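Local coordinates for protein carboxyl esterase NP (Bacillus subtilis, PDB 4CCW) that catalyses the hydrolysis of carboxylic esters to an alcohol and a carboxylate, as a carboxylesterase of the alpha/beta hydrolase fold, at residues His134-Leu139 and Ala149-Pro154; Thr157-His162 and His250-Arg255; Ile236-Gly241 and Ile263-Ile268. All coordinates share one frame; numbering follows the deposited sequence.

All three contacts lie at or over one end of the alpha/beta hydrolase sheet, and they grow more polar toward its margin. Interaction 1 is fully buried and apolar, seating helix 130-141 on strand 146-152. That strand is hydrogen-bonded in turn to strand 236-241, where interaction 3 takes over: a parallel backbone ladder with strand 263-268, apolar on one face and mixed leucine and glutamate on the other. Interaction 2 is partly buried and lies over the apolar face, where the loop after strand 146-152 meets helix 249-259, the connection between the two strands of interaction 3. There a single arginine-to-carbonyl bond joins the apolar packing. Phe158 and Leu238 touch where interactions 2 and 3 adjoin.

Interaction 1 (His134-Leu139 and Ala149-Pro154); sequences HTMNFL and AAILSP
Ala149 turns its CB toward helix 130-141 and meets two methyls there at once: Thr135 CG2 and Leu139 CD2 both lie 3.7 Å from Ala149 CB. Thr135 can offer carbon here because CG2 stands anti to its backbone N, while OG1 is hydrogen-bonded within the helix to Gly131 O. Two residues further along the strand, Ile151 faces the helix again and gives the larger share of the strand's side of the contact. Helix and strand are the second and third elements of a beta-alpha-beta unit, strand 123-128, helix 130-141 and strand 146-152, whose helix begins within what is probably the nucleophile elbow; their axes are 9.0 Å apart and run at 146°. Ile151 CG1 slides past Thr135 CG2 at 4.0 Å, the two side chains heading in opposite directions. With CD1 anti to CA (chi2 172°), Ile151 pushes that methyl between neighbours on the helix. Met136, bent at chi2 and chi3, crosses it at about a right angle, its CE 3.6 Å from Ile151 CD1. Leu139 comes tip to tip instead, with CD2 4.0 Å from the same Ile151 CD1. Further along the segment, Ser153 OG is hydrogen-bonded to the backbone O of His273, probably the catalytic proton acceptor.

Interaction 2 (Thr157-His162 and His250-Arg255); sequences TFLPFH and HSALHR
Leu159 lays its CD1 methyl on the backbone of helix 249-259, 3.4 Å from Ala252 N. The same methyl also touches the flank of the preceding residue, with Leu159 CD1 3.6 Å from Ser251 CB, and CG follows it down over Ala252 CA. Since Leu159 starts out alongside the helix rather than straight at it, the reach comes from the branch: CG is anti to the carbonyl carbon (chi1 -67°) and CD1 continues to the helix.

Phe158, the residue before, comes in by its root, CB 4.0 Å from Ala252 O. Its ring carries Thr157 CG2 over one face, offset toward the rim, and reaches on to Leu238 of the sheet and Met136 of helix 130-141.

Arg255 closes the contact one turn further along the helix. CG is anti to the backbone N and the chain runs extended to NE, and Arg255 CD passes 3.3 Å from Phe158 O. Arg255 NH1 donates to Phe158 O at 2.9 Å with an N-H...O angle of 150°; the donor is tilted 25° from the carbonyl plane. NH2 forms a salt bridge with Asp226 and bonds Phe224 O, so the guanidinium ties three chain segments together. An alanine here would probably leave Phe158 O without this donor and Asp226 without its charged mate, with a gap where the aliphatic stem had lain.

This loop leads from strand 146-152 to helix 163-171, which His162 caps through ND1 and which carries Phe165 of the ligand pocket. Because the bond across the contact uses a backbone carbonyl, the arginine probably helps to hold the loop's main chain at this point, while Leu159 and Phe158 contribute apolar cover.

Interaction 3 (Ile236-Gly241 and Ile263-Ile268); sequences ILLLLG and IEAEVI
Strands 236-241 and 263-268 run parallel in register, Ile236 beside Ile263 through Gly241 beside Ile268, their axes 4.5 Å apart and turned by 22°. Five backbone hydrogen bonds form the ladder, from Glu264 N to Ile236 O through to Ile268 N to Leu240 O, the latter 2.7 Å long with an N-H...O angle of 172°. Between them, CA-H...O contacts such as Ala265 CA to Leu238 O, 3.2 Å, knit the strands further.

The side chains of Ile236, Leu238, Leu240, Ile263, Ala265 and Val267 share the face that helix 249-259 covers, so this is a beta-alpha-beta crossover with the connecting helix packed on its own two strands. Leu238 CB rests 3.9 Å from Ala265 CB, and Ile263 CD1 reaches over to the same Leu238 CB.

Leu237, Leu239, Glu264, Glu266 and Ile268 occupy the other face, toward helix 280-291. Leu239 and Glu266 run alongside each other in the same direction, with Leu239 CD2 3.5 Å from Glu266 CG. Glu266 holds CG between the backbone N and the carbonyl carbon (chi1 67°), which sets this methylene against the leucine. Ile268 comes obliquely from two residues further along its strand, its CD1 3.9 Å from Leu239 CD1. Leu237 points CD1 at the neighbouring backbone, 3.5 Å from Glu264 O.

Both carboxylates look past these leucines: Glu264 OE1 and Glu266 OE1 each form a salt bridge with Arg286, and Glu266 OE2 bonds Tyr282 OH. The glutamates thus use their stems as apolar cover for the strand and their ends to hold helix 280-291 by charge and, at Tyr282, by a hydrogen bond, and the shared arginine would probably temper the repulsion between two acids on one face.

Interaction 1 (His134-Leu139 and Ala149-Pro154)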
loop_
_atom_site.group_PDB
_atom_site.type_symbol
_atom_site.label_atom_id
_atom_site.label_comp_id
_atom_site.label_asym_id
_atom_site.label_seq_id
_atom_site.Cartn_x
_atom_site.Cartn_y
_atom_site.Cartn_z
ATOM N N HIS A 134 6.421 1.170 -3.393
ATOM C CA HIS A 134 6.450 2.633 -3.524
ATOM C C HIS A 134 7.237 3.252 -2.402
ATOM O O HIS A 134 8.047 4.155 -2.617
ATOM C CB HIS A 134 5.027 3.200 -3.558
ATOM C CG HIS A 134 4.371 3.126 -4.911
ATOM N ND1 HIS A 134 4.258 4.191 -5.723
ATOM C CD2 HIS A 134 3.767 2.056 -5.575
ATOM C CE1 HIS A 134 3.632 3.830 -6.861
ATOM N NE2 HIS A 134 3.322 2.522 -6.767
ATOM N N THR A 135 7.024 2.771 -1.185
ATOM C CA THR A 135 7.726 3.315 -0.021
ATOM C C THR A 135 9.235 3.121 -0.146
ATOM O O THR A 135 9.995 4.076 0.048
ATOM C CB THR A 135 7.190 2.738 1.313
ATOM O OG1 THR A 135 5.833 3.169 1.493
ATOM C CG2 THR A 135 8.020 3.259 2.503
ATOM N N MET A 136 9.671 1.914 -0.495
ATOM C CA MET A 136 11.094 1.643 -0.624
ATOM C C MET A 136 11.684 2.501 -1.750
ATOM O O MET A 136 12.746 3.094 -1.593
ATOM C CB MET A 136 11.358 0.151 -0.888
ATOM C CG MET A 136 12.833 -0.216 -0.924
ATOM S SD MET A 136 13.558 -0.042 0.712
ATOM C CE MET A 136 13.362 -1.664 1.366
ATOM N N ASN A 137 10.976 2.583 -2.869
ATOM C CA ASN A 137 11.463 3.357 -4.002
ATOM C C ASN A 137 11.661 4.832 -3.589
ATOM O O ASN A 137 12.665 5.477 -3.950
ATOM C CB ASN A 137 10.488 3.227 -5.189
ATOM C CG ASN A 137 10.965 3.970 -6.432
ATOM O OD1 ASN A 137 12.005 3.648 -7.014
ATOM N ND2 ASN A 137 10.187 4.949 -6.857
ATOM N N PHE A 138 10.722 5.344 -2.797
ATOM C CA PHE A 138 10.742 6.762 -2.387
ATOM C C PHE A 138 11.853 7.061 -1.386
ATOM O O PHE A 138 12.575 8.056 -1.524
ATOM C CB PHE A 138 9.374 7.182 -1.835
ATOM C CG PHE A 138 9.240 8.664 -1.568
ATOM C CD1 PHE A 138 9.073 9.564 -2.619
ATOM C CD2 PHE A 138 9.247 9.152 -0.271
ATOM C CE1 PHE A 138 8.921 10.927 -2.376
ATOM C CE2 PHE A 138 9.098 10.505 -0.016
ATOM C CZ PHE A 138 8.935 11.393 -1.070
ATOM N N LEU A 139 11.984 6.219 -0.370
ATOM C CA LEU A 139 13.001 6.462 0.652
ATOM C C LEU A 139 14.416 6.340 0.077
ATOM O O LEU A 139 15.326 7.008 0.560
ATOM C CB LEU A 139 12.784 5.568 1.890
ATOM C CG LEU A 139 13.050 4.062 1.776
ATOM C CD1 LEU A 139 14.509 3.751 2.097
ATOM C CD2 LEU A 139 12.118 3.274 2.698
ATOM N N ALA A 149 10.379 4.324 7.971
ATOM C CA ALA A 149 9.398 3.647 7.126
ATOM C C ALA A 149 9.142 2.241 7.627
ATOM O O ALA A 149 10.078 1.541 8.015
ATOM C CB ALA A 149 9.888 3.620 5.691
ATOM N N ALA A 150 7.863 1.859 7.648
ATOM C CA ALA A 150 7.433 0.503 7.937
ATOM C C ALA A 150 6.953 -0.068 6.618
ATOM O O ALA A 150 6.038 0.481 5.976
ATOM C CB ALA A 150 6.313 0.493 8.969
ATOM N N ILE A 151 7.598 -1.150 6.206
ATOM C CA ILE A 151 7.329 -1.766 4.909
ATOM C C ILE A 151 6.729 -3.116 5.222
ATOM O O ILE A 151 7.376 -3.955 5.846
ATOM C CB ILE A 151 8.623 -1.853 4.061
ATOM C CG1 ILE A 151 9.089 -0.437 3.685
ATOM C CG2 ILE A 151 8.427 -2.729 2.828
ATOM C CD1 ILE A 151 10.456 -0.370 3.022
ATOM N N LEU A 152 5.469 -3.302 4.824
ATOM C CA LEU A 152 4.719 -4.499 5.187
ATOM C C LEU A 152 4.487 -5.347 3.954
ATOM O O LEU A 152 3.896 -4.857 2.991
ATOM C CB LEU A 152 3.354 -4.118 5.799
ATOM C CG LEU A 152 3.240 -3.620 7.257
ATOM C CD1 LEU A 152 4.399 -2.772 7.757
ATOM C CD2 LEU A 152 1.928 -2.871 7.463
ATOM N N SER A 153 4.924 -6.611 3.979
ATOM C CA SER A 153 4.612 -7.540 2.879
ATOM C C SER A 153 4.795 -6.863 1.498
ATOM O O SER A 153 3.872 -6.863 0.680
ATOM C CB SER A 153 3.159 -8.016 2.989
ATOM O OG SER A 153 2.905 -8.572 4.269
ATOM N N PRO A 154 5.983 -6.274 1.241
ATOM C CA PRO A 154 6.135 -5.466 0.022
ATOM C C PRO A 154 5.973 -6.253 -1.277
ATOM O O PRO A 154 6.421 -7.397 -1.362
ATOM C CB PRO A 154 7.569 -4.956 0.115
ATOM C CG PRO A 154 8.282 -5.962 0.989
ATOM C CD PRO A 154 7.239 -6.343 2.008
#

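Interaction 2 (Thr157-His162 and His250-Arg255)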
loop_
_atom_site.group_PDB
_atom_site.type_symbol
_atom_site.label_atom_id
_atom_site.label_comp_id
_atom_site.label_asym_id
_atom_site.label_seq_id
_atom_site.Cartn_x
_atom_site.Cartn_y
_atom_site.Cartn_z
ATOM N N THR A 157 10.366 -6.045 -4.331
ATOM C CA THR A 157 11.283 -5.235 -3.486
ATOM C C THR A 157 12.553 -6.004 -3.086
ATOM O O THR A 157 13.655 -5.633 -3.494
ATOM C CB THR A 157 10.551 -4.639 -2.247
ATOM O OG1 THR A 157 9.411 -3.893 -2.696
ATOM C CG2 THR A 157 11.493 -3.707 -1.411
ATOM N N PHE A 158 12.397 -7.072 -2.300
ATOM C CA PHE A 158 13.540 -7.919 -1.936
ATOM C C PHE A 158 13.672 -9.180 -2.785
ATOM O O PHE A 158 14.780 -9.592 -3.123
ATOM C CB PHE A 158 13.515 -8.245 -0.436
ATOM C CG PHE A 158 13.446 -7.024 0.419
ATOM C CD1 PHE A 158 14.562 -6.194 0.567
ATOM C CD2 PHE A 158 12.255 -6.663 1.033
ATOM C CE1 PHE A 158 14.492 -5.040 1.327
ATOM C CE2 PHE A 158 12.185 -5.524 1.814
ATOM C CZ PHE A 158 13.301 -4.708 1.956
ATOM N N LEU A 159 12.543 -9.786 -3.139
ATOM C CA LEU A 159 12.519 -11.007 -3.940
ATOM C C LEU A 159 11.508 -10.841 -5.053
ATOM O O LEU A 159 10.554 -10.084 -4.878
ATOM C CB LEU A 159 12.052 -12.206 -3.108
ATOM C CG LEU A 159 12.923 -12.722 -1.970
ATOM C CD1 LEU A 159 12.239 -13.954 -1.391
ATOM C CD2 LEU A 159 14.325 -13.052 -2.475
ATOM N N PRO A 160 11.688 -11.568 -6.178
ATOM C CA PRO A 160 10.645 -11.549 -7.208
ATOM C C PRO A 160 9.431 -12.343 -6.768
ATOM O O PRO A 160 9.547 -13.190 -5.878
ATOM C CB PRO A 160 11.294 -12.241 -8.404
ATOM C CG PRO A 160 12.442 -13.007 -7.865
ATOM C CD PRO A 160 12.857 -12.391 -6.562
ATOM N N PHE A 161 8.279 -12.070 -7.378
ATOM C CA PHE A 161 7.063 -12.809 -7.074
ATOM C C PHE A 161 7.220 -14.281 -7.380
ATOM O O PHE A 161 7.876 -14.665 -8.363
ATOM C CB PHE A 161 5.896 -12.338 -7.960
ATOM C CG PHE A 161 5.371 -10.973 -7.635
ATOM C CD1 PHE A 161 4.972 -10.634 -6.343
ATOM C CD2 PHE A 161 5.196 -10.038 -8.664
ATOM C CE1 PHE A 161 4.434 -9.377 -6.075
ATOM C CE2 PHE A 161 4.676 -8.778 -8.396
ATOM C CZ PHE A 161 4.292 -8.448 -7.098
ATOM N N HIS A 162 6.564 -15.113 -6.582
ATOM C CA HIS A 162 6.316 -16.490 -7.013
ATOM C C HIS A 162 5.362 -16.431 -8.186
ATOM O O HIS A 162 4.476 -15.574 -8.217
ATOM C CB HIS A 162 5.703 -17.266 -5.863
ATOM C CG HIS A 162 5.513 -18.729 -6.149
ATOM N ND1 HIS A 162 4.417 -19.210 -6.765
ATOM C CD2 HIS A 162 6.319 -19.824 -5.862
ATOM C CE1 HIS A 162 4.516 -20.544 -6.878
ATOM N NE2 HIS A 162 5.679 -20.923 -6.318
ATOM N N HIS A 250 10.697 -15.889 4.703
ATOM C CA HIS A 250 12.022 -16.034 5.341
ATOM C C HIS A 250 13.163 -15.748 4.394
ATOM O O HIS A 250 14.165 -15.114 4.769
ATOM C CB HIS A 250 12.142 -17.373 6.071
ATOM C CG HIS A 250 11.315 -17.428 7.337
ATOM N ND1 HIS A 250 11.737 -16.895 8.502
ATOM C CD2 HIS A 250 10.037 -17.935 7.576
ATOM C CE1 HIS A 250 10.790 -17.075 9.452
ATOM N NE2 HIS A 250 9.748 -17.708 8.882
ATOM N N SER A 251 13.008 -16.157 3.135
ATOM C CA SER A 251 13.960 -15.768 2.105
ATOM C C SER A 251 13.984 -14.238 1.956
ATOM O O SER A 251 15.049 -13.665 1.786
ATOM C CB SER A 251 13.615 -16.421 0.766
ATOM O OG SER A 251 13.403 -17.817 0.943
ATOM N N ALA A 252 12.814 -13.591 1.991
ATOM C CA ALA A 252 12.728 -12.129 1.899
ATOM C C ALA A 252 13.447 -11.438 3.055
ATOM O O ALA A 252 14.204 -10.483 2.841
ATOM C CB ALA A 252 11.272 -11.671 1.843
ATOM N N LEU A 253 13.194 -11.918 4.275
ATOM C CA LEU A 253 13.851 -11.371 5.464
ATOM C C LEU A 253 15.368 -11.525 5.330
ATOM O O LEU A 253 16.126 -10.613 5.683
ATOM C CB LEU A 253 13.342 -12.057 6.739
ATOM C CG LEU A 253 13.975 -11.572 8.065
ATOM C CD1 LEU A 253 12.966 -11.629 9.199
ATOM C CD2 LEU A 253 15.183 -12.422 8.395
ATOM N N HIS A 254 15.809 -12.680 4.836
ATOM C CA HIS A 254 17.243 -12.949 4.710
ATOM C C HIS A 254 17.876 -11.926 3.813
ATOM O O HIS A 254 18.859 -11.287 4.197
ATOM C CB HIS A 254 17.509 -14.370 4.201
ATOM C CG HIS A 254 18.935 -14.585 3.762
ATOM N ND1 HIS A 254 19.331 -14.392 2.498
ATOM C CD2 HIS A 254 20.069 -14.935 4.481
ATOM C CE1 HIS A 254 20.655 -14.624 2.400
ATOM N NE2 HIS A 254 21.106 -14.950 3.611
ATOM N N ARG A 255 17.301 -11.704 2.628
ATOM C CA ARG A 255 17.931 -10.764 1.704
ATOM C C ARG A 255 17.909 -9.328 2.259
ATOM O O ARG A 255 18.931 -8.633 2.240
ATOM C CB ARG A 255 17.298 -10.834 0.291
ATOM C CG ARG A 255 18.023 -9.909 -0.687
ATOM C CD ARG A 255 17.823 -10.267 -2.150
ATOM N NE ARG A 255 18.698 -9.395 -2.945
ATOM C CZ ARG A 255 18.319 -8.273 -3.568
ATOM N NH1 ARG A 255 17.044 -7.865 -3.562
ATOM N NH2 ARG A 255 19.219 -7.569 -4.238
#

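Interaction 3 (Ile236-Gly241 and Ile263-Ile268)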
loop_
_atom_site.group_PDB
_atom_site.type_symbol
_atom_site.label_atom_id
_atom_site.label_comp_id
_atom_site.label_asym_id
_atom_site.label_seq_id
_atom_site.Cartn_x
_atom_site.Cartn_y
_atom_site.Cartn_z
ATOM N N ILE A 236 14.249 1.419 8.577
ATOM C CA ILE A 236 13.193 0.600 8.021
ATOM C C ILE A 236 12.764 -0.474 9.007
ATOM O O ILE A 236 13.603 -1.104 9.650
ATOM C CB ILE A 236 13.669 -0.060 6.711
ATOM C CG1 ILE A 236 13.911 1.016 5.634
ATOM C CG2 ILE A 236 12.717 -1.161 6.253
ATOM C CD1 ILE A 236 14.575 0.472 4.393
ATOM N N LEU A 237 11.450 -0.636 9.148
ATOM C CA LEU A 237 10.890 -1.771 9.858
ATOM C C LEU A 237 10.266 -2.613 8.773
ATOM O O LEU A 237 9.382 -2.151 8.066
ATOM C CB LEU A 237 9.825 -1.346 10.882
ATOM C CG LEU A 237 8.966 -2.467 11.496
ATOM C CD1 LEU A 237 9.753 -3.233 12.557
ATOM C CD2 LEU A 237 7.705 -1.885 12.127
ATOM N N LEU A 238 10.722 -3.850 8.647
ATOM C CA LEU A 238 10.156 -4.775 7.676
ATOM C C LEU A 238 9.348 -5.836 8.393
ATOM O O LEU A 238 9.899 -6.601 9.169
ATOM C CB LEU A 238 11.258 -5.417 6.815
ATOM C CG LEU A 238 10.819 -6.538 5.860
ATOM C CD1 LEU A 238 9.875 -5.980 4.782
ATOM C CD2 LEU A 238 12.041 -7.179 5.181
ATOM N N LEU A 239 8.036 -5.846 8.157
ATOM C CA LEU A 239 7.147 -6.882 8.668
ATOM C C LEU A 239 6.664 -7.780 7.554
ATOM O O LEU A 239 6.173 -7.299 6.522
ATOM C CB LEU A 239 5.924 -6.277 9.365
ATOM C CG LEU A 239 6.162 -5.335 10.537
ATOM C CD1 LEU A 239 4.832 -4.938 11.173
ATOM C CD2 LEU A 239 7.093 -5.948 11.589
ATOM N N LEU A 240 6.802 -9.083 7.779
ATOM C CA LEU A 240 6.382 -10.109 6.834
ATOM C C LEU A 240 5.528 -11.106 7.603
ATOM O O LEU A 240 5.653 -11.213 8.821
ATOM C CB LEU A 240 7.610 -10.811 6.240
ATOM C CG LEU A 240 8.564 -9.938 5.420
ATOM C CD1 LEU A 240 10.011 -10.410 5.556
ATOM C CD2 LEU A 240 8.088 -9.919 3.961
ATOM N N GLY A 241 4.652 -11.820 6.902
ATOM C CA GLY A 241 3.763 -12.802 7.546
ATOM C C GLY A 241 4.207 -14.235 7.307
ATOM O O GLY A 241 4.598 -14.583 6.198
ATOM N N ILE A 263 17.863 -1.702 9.616
ATOM C CA ILE A 263 16.643 -2.498 9.444
ATOM C C ILE A 263 16.267 -3.243 10.728
ATOM O O ILE A 263 17.146 -3.708 11.465
ATOM C CB ILE A 263 16.758 -3.484 8.243
ATOM C CG1 ILE A 263 15.379 -3.984 7.819
ATOM C CG2 ILE A 263 17.673 -4.670 8.548
ATOM C CD1 ILE A 263 15.321 -4.493 6.392
ATOM N N GLU A 264 14.967 -3.286 11.011
ATOM C CA GLU A 264 14.404 -4.173 12.013
ATOM C C GLU A 264 13.408 -5.007 11.218
ATOM O O GLU A 264 12.435 -4.482 10.689
ATOM C CB GLU A 264 13.737 -3.376 13.158
ATOM C CG GLU A 264 14.693 -2.433 13.903
ATOM C CD GLU A 264 14.084 -1.788 15.148
ATOM O OE1 GLU A 264 12.945 -2.120 15.529
ATOM O OE2 GLU A 264 14.758 -0.946 15.771
ATOM N N ALA A 265 13.685 -6.298 11.074
ATOM C CA ALA A 265 12.849 -7.146 10.235
ATOM C C ALA A 265 12.367 -8.352 11.017
ATOM O O ALA A 265 13.114 -8.903 11.820
ATOM C CB ALA A 265 13.615 -7.584 8.983
ATOM N N GLU A 266 11.114 -8.752 10.788
ATOM C CA GLU A 266 10.558 -9.930 11.461
ATOM C C GLU A 266 9.452 -10.583 10.661
ATOM O O GLU A 266 8.751 -9.923 9.882
ATOM C CB GLU A 266 10.075 -9.605 12.888
ATOM C CG GLU A 266 8.880 -8.673 12.947
ATOM C CD GLU A 266 8.440 -8.379 14.368
ATOM O OE1 GLU A 266 9.195 -7.693 15.099
ATOM O OE2 GLU A 266 7.352 -8.856 14.761
ATOM N N VAL A 267 9.330 -11.896 10.857
ATOM C CA VAL A 267 8.243 -12.683 10.293
ATOM C C VAL A 267 7.253 -12.919 11.419
ATOM O O VAL A 267 7.592 -13.524 12.437
ATOM C CB VAL A 267 8.726 -14.030 9.729
ATOM C CG1 VAL A 267 7.532 -14.880 9.288
ATOM C CG2 VAL A 267 9.665 -13.809 8.555
ATOM N N ILE A 268 6.039 -12.427 11.222
ATOM C CA ILE A 268 4.991 -12.419 12.236
ATOM C C ILE A 268 4.173 -13.705 12.227
ATOM O O ILE A 268 3.879 -14.252 11.173
ATOM C CB ILE A 268 4.068 -11.203 12.031
ATOM C CG1 ILE A 268 4.821 -9.933 12.413
ATOM C CG2 ILE A 268 2.776 -11.335 12.836
ATOM C CD1 ILE A 268 4.181 -8.671 11.889
#